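PDB 2B9U: hypothetical dTDP-4-dehydrorhamnose 3,5-epimerase from Sulfolobus tokodaii, which probably catalyses the 3,5-epimerization of dTDP-4-dehydro-6-deoxyglucose to dTDP-4-dehydrorhamnose, a step in making dTDP-L-rhamnose. Local coordinates for residues Glu4-Gly9 with Leu14-Val19; Ser50-Arg53 with Val57-Leu60; Arg24-Glu29 with Glu105-Leu110. All blocks are in the same frame, centred on the assembly; numbering follows the deposited sequence.

Contact 1. Residues Glu4-Gly9 with Leu14-Val19; sequences EFENLG and LIKPKV
K16 NZ sits 2.8 Å from E6 OE2, a salt bridge that ties the two strands of an antiparallel beta hairpin through their side chains. The ammonium meets the oxygen from above the carboxylate plane, about 49° out of it. K16 gets there by bending at chi3 (130°), which swings CE and NZ diagonally over to E6 instead of straight across to E4. E4 OE1 stays 4.4 Å from K16 NZ, near enough only for a looser attraction, while E4 CB packs along the lysine's CD. Underneath, the backbones pair E4 with K16 and E6 with L14 as hydrogen-bonded pairs, four N-H...O bonds in all; L14 N to E6 O is 2.8 Å. Between them F5 and I15 form a non-hydrogen-bonded pair and leave from the other face, side by side, with I15 CG1 3.6 Å from F5 CD2. Farther along, L8 lays its methyls against L14 CB, and the L14 side chain continues onto Y108 and L102. The hairpin thus has a charged patch over E4, E6 and K16 and an apolar one at F5 and I15, with one acid bridged to the lysine and a second nearby, which would probably favour its protonated form.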
loop_
_atom_site.group_PDB
_atom_site.type_symbol
_atom_site.label_atom_id
_atom_site.label_comp_id
_atom_site.label_asym_id
_atom_site.label_seq_id
_atom_site.Cartn_x
_atom_site.Cartn_y
_atom_site.Cartn_z
ATOM N N GLU A 4 3.572 -16.476 5.554
ATOM C CA GLU A 4 4.750 -17.265 5.862
ATOM C C GLU A 4 5.974 -16.363 5.820
ATOM O O GLU A 4 6.123 -15.571 4.902
ATOM C CB GLU A 4 4.899 -18.418 4.873
ATOM C CG GLU A 4 3.865 -19.510 5.101
ATOM C CD GLU A 4 4.265 -20.855 4.512
ATOM O OE1 GLU A 4 5.162 -20.910 3.636
ATOM O OE2 GLU A 4 3.661 -21.867 4.935
ATOM N N PHE A 5 6.835 -16.494 6.830
ATOM C CA PHE A 5 8.040 -15.683 6.972
ATOM C C PHE A 5 9.301 -16.535 6.812
ATOM O O PHE A 5 9.433 -17.576 7.455
ATOM C CB PHE A 5 8.047 -14.999 8.342
ATOM C CG PHE A 5 6.837 -14.130 8.602
ATOM C CD1 PHE A 5 5.670 -14.674 9.136
ATOM C CD2 PHE A 5 6.871 -12.762 8.321
ATOM C CE1 PHE A 5 4.549 -13.875 9.380
ATOM C CE2 PHE A 5 5.758 -11.947 8.578
ATOM C CZ PHE A 5 4.590 -12.513 9.096
ATOM N N GLU A 6 10.207 -16.090 5.937
ATOM C CA GLU A 6 11.500 -16.736 5.729
ATOM C C GLU A 6 12.664 -15.786 6.007
ATOM O O GLU A 6 12.747 -14.708 5.414
ATOM C CB GLU A 6 11.618 -17.292 4.307
ATOM C CG GLU A 6 10.327 -17.930 3.803
ATOM C CD GLU A 6 10.497 -18.810 2.573
ATOM O OE1 GLU A 6 11.438 -18.584 1.782
ATOM O OE2 GLU A 6 9.655 -19.729 2.401
ATOM N N ASN A 7 13.563 -16.210 6.903
ATOM C CA ASN A 7 14.799 -15.490 7.196
ATOM C C ASN A 7 15.765 -15.586 6.037
ATOM O O ASN A 7 16.196 -16.682 5.680
ATOM C CB ASN A 7 15.511 -16.074 8.425
ATOM C CG ASN A 7 14.680 -16.002 9.685
ATOM O OD1 ASN A 7 13.461 -15.797 9.639
ATOM N ND2 ASN A 7 15.340 -16.190 10.834
ATOM N N LEU A 8 16.150 -14.444 5.483
ATOM C CA LEU A 8 17.130 -14.428 4.396
ATOM C C LEU A 8 18.546 -14.071 4.867
ATOM O O LEU A 8 19.472 -13.961 4.063
ATOM C CB LEU A 8 16.668 -13.512 3.253
ATOM C CG LEU A 8 15.270 -13.739 2.637
ATOM C CD1 LEU A 8 15.123 -12.886 1.405
ATOM C CD2 LEU A 8 14.953 -15.208 2.278
ATOM N N GLY A 9 18.710 -13.913 6.179
ATOM C CA GLY A 9 19.983 -13.504 6.757
ATOM C C GLY A 9 20.003 -12.047 7.174
ATOM O O GLY A 9 19.373 -11.203 6.534
ATOM N N LEU A 14 11.684 -12.478 4.156
ATOM C CA LEU A 14 10.761 -12.566 3.027
ATOM C C LEU A 14 9.389 -12.945 3.559
ATOM O O LEU A 14 9.264 -13.902 4.333
ATOM C CB LEU A 14 11.243 -13.590 1.978
ATOM C CG LEU A 14 10.349 -13.621 0.731
ATOM C CD1 LEU A 14 11.019 -12.905 -0.436
ATOM C CD2 LEU A 14 9.968 -15.046 0.384
ATOM N N ILE A 15 8.371 -12.176 3.167
ATOM C CA ILE A 15 6.993 -12.426 3.589
ATOM C C ILE A 15 6.160 -12.927 2.415
ATOM O O ILE A 15 6.178 -12.339 1.321
ATOM C CB ILE A 15 6.325 -11.177 4.249
ATOM C CG1 ILE A 15 7.155 -10.672 5.415
ATOM C CG2 ILE A 15 4.929 -11.503 4.801
ATOM C CD1 ILE A 15 7.882 -9.408 5.122
ATOM N N LYS A 16 5.411 -14.001 2.653
ATOM C CA LYS A 16 4.629 -14.627 1.595
ATOM C C LYS A 16 3.176 -14.617 2.006
ATOM O O LYS A 16 2.816 -15.292 2.968
ATOM C CB LYS A 16 5.070 -16.070 1.382
ATOM C CG LYS A 16 6.539 -16.266 1.126
ATOM C CD LYS A 16 6.901 -17.723 1.373
ATOM C CE LYS A 16 7.679 -18.295 0.209
ATOM N NZ LYS A 16 7.769 -19.802 0.278
ATOM N N PRO A 17 2.339 -13.826 1.299
ATOM C CA PRO A 17 0.926 -13.714 1.665
ATOM C C PRO A 17 0.058 -14.793 1.029
ATOM O O PRO A 17 0.510 -15.510 0.149
ATOM C CB PRO A 17 0.545 -12.312 1.151
ATOM C CG PRO A 17 1.446 -12.079 -0.047
ATOM C CD PRO A 17 2.684 -12.979 0.138
ATOM N N LYS A 18 -1.191 -14.901 1.457
ATOM C CA LYS A 18 -2.100 -15.844 0.826
ATOM C C LYS A 18 -3.013 -15.131 -0.144
ATOM O O LYS A 18 -3.681 -14.171 0.224
ATOM C CB LYS A 18 -2.924 -16.597 1.865
ATOM C CG LYS A 18 -2.287 -17.905 2.285
ATOM C CD LYS A 18 -3.384 -18.896 2.700
ATOM C CE LYS A 18 -2.772 -20.148 3.249
ATOM N NZ LYS A 18 -2.129 -19.893 4.562
ATOM N N VAL A 19 -3.020 -15.612 -1.387
ATOM C CA VAL A 19 -3.780 -15.014 -2.463
ATOM C C VAL A 19 -5.002 -15.904 -2.753
ATOM O O VAL A 19 -4.885 -17.142 -2.881
ATOM C CB VAL A 19 -2.873 -14.809 -3.703
ATOM C CG1 VAL A 19 -3.634 -14.213 -4.887
ATOM C CG2 VAL A 19 -1.645 -13.953 -3.333
#

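Contact 2. Residues Ser50-Arg53 with Val57-Leu60; sequences SFSR and VRGL
R58 sets off with CG beside its own backbone N (chi1 -64°) and then runs fully extended from CG to NE, while S52 turns its hydroxyl toward the arginine with OG beside the backbone N (chi1 -53°); together these carry the guanidinium into the hydroxyl. The two segments belong to different sheets of the flattened jelly-roll barrel of the cupin fold: 50-52 lies on strand 44-52 and 57-60 on strand 57-63. The short strand axes come no closer than 9.5 Å, so the long arginine does the spanning. Its NE donates to S52 OG at 2.8 Å, with an N-H...O angle of 152° and the oxygen tilted somewhat from the guanidinium plane. NH2 adds a weak second bond to the same oxygen at 3.3 Å, so NE does most of the holding. NH2 also comes within 3.0 Å of F51 O, which lies near the edge of the group. S50 takes a different place: its CB covers one guanidinium face above the centre, while its OG is hydrogen-bonded to Y130 OH. Y130 packs on R58 too, and F120 of strand 116-122 touches both R58 and S52, so this arginine is buried among neighbours from both sheets. Beyond lies the dimer interface, where S50 and F51 continue an antiparallel ladder into the second subunit and the F51 ring meets F26 of that subunit. R58 NH1 lies close to R24 NH1 of the second subunit, a like-charge approach; that R24 also makes a long, weak ion pair with D163 of this chain, whose carboxylate accepts from G59 N. On the S50 side of the guanidinium, the nearest atom pair is S50 CB with R58 CZ, 3.9 Å apart.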
loop_
_atom_site.group_PDB
_atom_site.type_symbol
_atom_site.label_atom_id
_atom_site.label_comp_id
_atom_site.label_asym_id
_atom_site.label_seq_id
_atom_site.Cartn_x
_atom_site.Cartn_y
_atom_site.Cartn_z
ATOM N N SER A 50 6.258 4.127 -6.232
ATOM C CA SER A 50 6.956 4.527 -7.448
ATOM C C SER A 50 6.490 3.690 -8.610
ATOM O O SER A 50 6.106 2.525 -8.434
ATOM C CB SER A 50 8.474 4.418 -7.297
ATOM O OG SER A 50 8.899 3.078 -7.126
ATOM N N PHE A 51 6.508 4.296 -9.796
ATOM C CA PHE A 51 6.377 3.562 -11.030
ATOM C C PHE A 51 7.712 3.667 -11.769
ATOM O O PHE A 51 8.252 4.752 -11.941
ATOM C CB PHE A 51 5.241 4.115 -11.887
ATOM C CG PHE A 51 5.273 3.622 -13.306
ATOM C CD1 PHE A 51 4.998 2.272 -13.596
ATOM C CD2 PHE A 51 5.600 4.481 -14.347
ATOM C CE1 PHE A 51 5.043 1.801 -14.909
ATOM C CE2 PHE A 51 5.642 4.016 -15.654
ATOM C CZ PHE A 51 5.360 2.671 -15.936
ATOM N N SER A 52 8.249 2.529 -12.185
ATOM C CA SER A 52 9.556 2.483 -12.794
ATOM C C SER A 52 9.456 1.750 -14.120
ATOM O O SER A 52 8.962 0.630 -14.177
ATOM C CB SER A 52 10.560 1.792 -11.855
ATOM O OG SER A 52 10.541 2.411 -10.565
ATOM N N ARG A 53 9.927 2.394 -15.180
ATOM C CA ARG A 53 10.004 1.779 -16.502
ATOM C C ARG A 53 11.084 0.724 -16.473
ATOM O O ARG A 53 12.005 0.819 -15.674
ATOM C CB ARG A 53 10.310 2.844 -17.560
ATOM C CG ARG A 53 9.147 3.794 -17.770
ATOM C CD ARG A 53 9.523 5.042 -18.530
ATOM N NE ARG A 53 8.353 5.912 -18.685
ATOM C CZ ARG A 53 8.302 6.997 -19.454
ATOM N NH1 ARG A 53 9.354 7.371 -20.179
ATOM N NH2 ARG A 53 7.182 7.708 -19.507
ATOM N N VAL A 57 16.964 1.814 -12.406
ATOM C CA VAL A 57 17.575 1.489 -11.128
ATOM C C VAL A 57 17.314 2.639 -10.166
ATOM O O VAL A 57 17.501 3.804 -10.531
ATOM C CB VAL A 57 19.104 1.283 -11.276
ATOM C CG1 VAL A 57 19.762 1.093 -9.906
ATOM C CG2 VAL A 57 19.409 0.109 -12.206
ATOM N N ARG A 58 16.848 2.312 -8.958
ATOM C CA ARG A 58 16.699 3.267 -7.877
ATOM C C ARG A 58 17.460 2.691 -6.690
ATOM O O ARG A 58 17.245 1.535 -6.338
ATOM C CB ARG A 58 15.228 3.446 -7.486
ATOM C CG ARG A 58 14.352 4.045 -8.574
ATOM C CD ARG A 58 12.888 4.094 -8.146
ATOM N NE ARG A 58 12.003 4.392 -9.265
ATOM C CZ ARG A 58 11.493 5.593 -9.538
ATOM N NH1 ARG A 58 11.776 6.635 -8.768
ATOM N NH2 ARG A 58 10.685 5.744 -10.577
ATOM N N GLY A 59 18.339 3.492 -6.083
ATOM C CA GLY A 59 19.084 3.063 -4.896
ATOM C C GLY A 59 20.534 3.536 -4.899
ATOM O O GLY A 59 20.954 4.236 -5.814
ATOM N N LEU A 60 21.315 3.147 -3.894
ATOM C CA LEU A 60 20.857 2.300 -2.790
ATOM C C LEU A 60 20.695 3.200 -1.557
ATOM O O LEU A 60 21.682 3.714 -1.015
ATOM C CB LEU A 60 21.854 1.153 -2.540
ATOM C CG LEU A 60 22.398 0.371 -3.752
ATOM C CD1 LEU A 60 23.468 -0.666 -3.362
ATOM C CD2 LEU A 60 21.283 -0.306 -4.507
#

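Contact 3. Residues Arg24-Glu29 with Glu105-Leu110; sequences RGFFLE and ENHYML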
loop_
_atom_site.group_PDB
_atom_site.type_symbol
_atom_site.label_atom_id
_atom_site.label_comp_id
_atom_site.label_asym_id
_atom_site.label_seq_id
_atom_site.Cartn_x
_atom_site.Cartn_y
_atom_site.Cartn_z
ATOM N N ARG A 24 -13.748 -13.008 -9.975
ATOM C CA ARG A 24 -13.674 -11.551 -9.937
ATOM C C ARG A 24 -12.274 -11.018 -10.229
ATOM O O ARG A 24 -12.110 -9.874 -10.672
ATOM C CB ARG A 24 -14.145 -11.013 -8.572
ATOM C CG ARG A 24 -15.653 -11.151 -8.353
ATOM C CD ARG A 24 -16.048 -10.739 -6.966
ATOM N NE ARG A 24 -15.291 -11.481 -5.960
ATOM C CZ ARG A 24 -15.316 -11.225 -4.657
ATOM N NH1 ARG A 24 -16.096 -10.255 -4.175
ATOM N NH2 ARG A 24 -14.573 -11.956 -3.838
ATOM N N GLY A 25 -11.283 -11.865 -9.994
ATOM C CA GLY A 25 -9.888 -11.437 -9.947
ATOM C C GLY A 25 -9.291 -12.145 -8.767
ATOM O O GLY A 25 -9.405 -13.364 -8.658
ATOM N N PHE A 26 -8.683 -11.395 -7.855
ATOM C CA PHE A 26 -8.115 -11.990 -6.640
ATOM C C PHE A 26 -8.007 -11.015 -5.478
ATOM O O PHE A 26 -8.070 -9.807 -5.666
ATOM C CB PHE A 26 -6.752 -12.678 -6.900
ATOM C CG PHE A 26 -5.692 -11.774 -7.499
ATOM C CD1 PHE A 26 -4.884 -10.974 -6.677
ATOM C CD2 PHE A 26 -5.481 -11.740 -8.881
ATOM C CE1 PHE A 26 -3.888 -10.144 -7.230
ATOM C CE2 PHE A 26 -4.479 -10.925 -9.432
ATOM C CZ PHE A 26 -3.691 -10.136 -8.610
ATOM N N PHE A 27 -7.817 -11.572 -4.284
ATOM C CA PHE A 27 -7.702 -10.805 -3.045
ATOM C C PHE A 27 -6.548 -11.308 -2.189
ATOM O O PHE A 27 -6.255 -12.508 -2.163
ATOM C CB PHE A 27 -9.001 -10.890 -2.239
ATOM C CG PHE A 27 -8.993 -10.043 -0.984
ATOM C CD1 PHE A 27 -9.431 -8.721 -1.014
ATOM C CD2 PHE A 27 -8.555 -10.574 0.228
ATOM C CE1 PHE A 27 -9.410 -7.946 0.121
ATOM C CE2 PHE A 27 -8.543 -9.797 1.377
ATOM C CZ PHE A 27 -8.976 -8.482 1.313
ATOM N N LEU A 28 -5.904 -10.385 -1.486
ATOM C CA LEU A 28 -4.961 -10.734 -0.440
ATOM C C LEU A 28 -4.848 -9.668 0.624
ATOM O O LEU A 28 -4.956 -8.458 0.341
ATOM C CB LEU A 28 -3.552 -10.985 -1.005
ATOM C CG LEU A 28 -2.817 -9.867 -1.744
ATOM C CD1 LEU A 28 -1.349 -9.990 -1.426
ATOM C CD2 LEU A 28 -3.054 -9.943 -3.277
ATOM N N GLU A 29 -4.579 -10.141 1.836
ATOM C CA GLU A 29 -4.062 -9.297 2.899
ATOM C C GLU A 29 -2.564 -9.148 2.682
ATOM O O GLU A 29 -1.819 -10.137 2.658
ATOM C CB GLU A 29 -4.391 -9.886 4.286
ATOM C CG GLU A 29 -5.883 -10.095 4.476
ATOM C CD GLU A 29 -6.276 -10.745 5.806
ATOM O OE1 GLU A 29 -5.616 -11.711 6.243
ATOM O OE2 GLU A 29 -7.266 -10.285 6.410
ATOM N N GLU A 105 3.455 -11.755 -9.773
ATOM C CA GLU A 105 3.146 -13.197 -9.864
ATOM C C GLU A 105 3.193 -13.841 -8.493
ATOM O O GLU A 105 2.332 -14.647 -8.159
ATOM C CB GLU A 105 4.126 -13.931 -10.800
ATOM C CG GLU A 105 4.172 -15.461 -10.578
ATOM C CD GLU A 105 5.418 -16.131 -11.150
ATOM O OE1 GLU A 105 5.539 -16.199 -12.389
ATOM O OE2 GLU A 105 6.272 -16.591 -10.359
ATOM N N ASN A 106 4.217 -13.492 -7.715
ATOM C CA ASN A 106 4.383 -14.042 -6.370
ATOM C C ASN A 106 3.720 -13.227 -5.243
ATOM O O ASN A 106 3.296 -13.797 -4.231
ATOM C CB ASN A 106 5.853 -14.424 -6.047
ATOM C CG ASN A 106 6.857 -13.235 -6.043
ATOM O OD1 ASN A 106 6.529 -12.071 -5.792
ATOM N ND2 ASN A 106 8.127 -13.575 -6.268
ATOM N N HIS A 107 3.602 -11.913 -5.452
ATOM C CA HIS A 107 3.150 -10.974 -4.416
ATOM C C HIS A 107 3.954 -11.083 -3.120
ATOM O O HIS A 107 3.450 -10.765 -2.046
ATOM C CB HIS A 107 1.644 -11.119 -4.124
ATOM C CG HIS A 107 0.770 -10.699 -5.258
ATOM N ND1 HIS A 107 0.602 -9.378 -5.619
ATOM C CD2 HIS A 107 0.038 -11.423 -6.132
ATOM C CE1 HIS A 107 -0.201 -9.308 -6.665
ATOM N NE2 HIS A 107 -0.553 -10.536 -6.998
ATOM N N TYR A 108 5.205 -11.541 -3.225
ATOM C CA TYR A 108 6.116 -11.578 -2.066
ATOM C C TYR A 108 6.613 -10.187 -1.683
ATOM O O TYR A 108 6.648 -9.245 -2.513
ATOM C CB TYR A 108 7.348 -12.473 -2.323
ATOM C CG TYR A 108 7.090 -13.962 -2.545
ATOM C CD1 TYR A 108 5.913 -14.567 -2.131
ATOM C CD2 TYR A 108 8.060 -14.759 -3.138
ATOM C CE1 TYR A 108 5.690 -15.931 -2.328
ATOM C CE2 TYR A 108 7.854 -16.123 -3.334
ATOM C CZ TYR A 108 6.671 -16.702 -2.926
ATOM O OH TYR A 108 6.466 -18.055 -3.133
ATOM N N MET A 109 7.016 -10.085 -0.419
ATOM C CA MET A 109 7.471 -8.844 0.188
ATOM C C MET A 109 8.805 -9.106 0.860
ATOM O O MET A 109 9.065 -10.216 1.295
ATOM C CB MET A 109 6.474 -8.380 1.257
ATOM C CG MET A 109 5.186 -7.756 0.720
ATOM S SD MET A 109 3.922 -7.694 2.001
ATOM C CE MET A 109 3.277 -9.371 1.896
ATOM N N LEU A 110 9.628 -8.072 0.948
ATOM C CA LEU A 110 10.886 -8.109 1.685
ATOM C C LEU A 110 10.790 -7.077 2.782
ATOM O O LEU A 110 10.539 -5.879 2.502
ATOM C CB LEU A 110 12.040 -7.672 0.791
ATOM C CG LEU A 110 13.241 -8.512 0.388
ATOM C CD1 LEU A 110 14.445 -7.587 0.394
ATOM C CD2 LEU A 110 13.470 -9.723 1.287
#
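Strand residues 25-29 and the turn leading into strand 109-112 stand well apart, L28 CA and H107 CA being the nearest such pair at 9.0 Å, so side chains have to cross the gap. Both segments reach the curled antiparallel sheet of the jelly roll, where strand 12-22 pairs along the same edge with both, 109-112 near I15 and 25-32 further along. H107 is the centre of the contact. Its backbone has positive phi and psi, a left-handed turn conformation just before the chain enters strand 109-112, and its side chain sets out toward 25-29 and brings NE2 to F26. F26 comes from the opposite direction, and its CE1 lies 3.4 Å from H107 NE2 while CZ is 3.6 Å from the same nitrogen. The two ring planes are inclined at 59° with centroids 5.2 Å apart, an oblique aromatic pair. L28 handles the imidazole differently: its CD2 stands over one face, 4.3 Å from the centroid and almost exactly on the ring normal, a CH-pi contact. With CG lodged between its backbone N and carbonyl carbon (chi1 61°), L28 carries its two methyls up to the histidine. With F26 cut back to an alanine, the NE2 end of the imidazole would probably lose its aromatic neighbour and the ring be freer to turn. F74 of strand 70-75 also packs on H107, and F26 reaches M49 of the second subunit, where residues 26-29 extend an antiparallel ladder across the interface. In the turn itself, N106 OD1 accepts from Y108 N at 2.9 Å, the N-H lying above the carbonyl plane, in an Asx turn. N106 CB rests over one face of the Y108 ring, 3.6 Å above the plane.

Contacts 1 and 3 are neighbours, their centres about 12 Å apart, and are stitched together by a probable hydrogen bond of 2.8 Å from I15 N to M109 O, while P17 packs against the backbone at H107 and E29. Strand 12-22 is the shared member, pairing with strands 3-9, 25-32 and 109-112. Contact 2 lies across the chain's centre from contact 1, about 23 Å away between centres, and about 21 Å from contact 3. The dimer brings contacts 2 and 3 together nonetheless, since the first segment of each runs on into a ladder with the other subunit. All three lie away from Y137, the residue predicted to stack on the thymidine ring of the substrate.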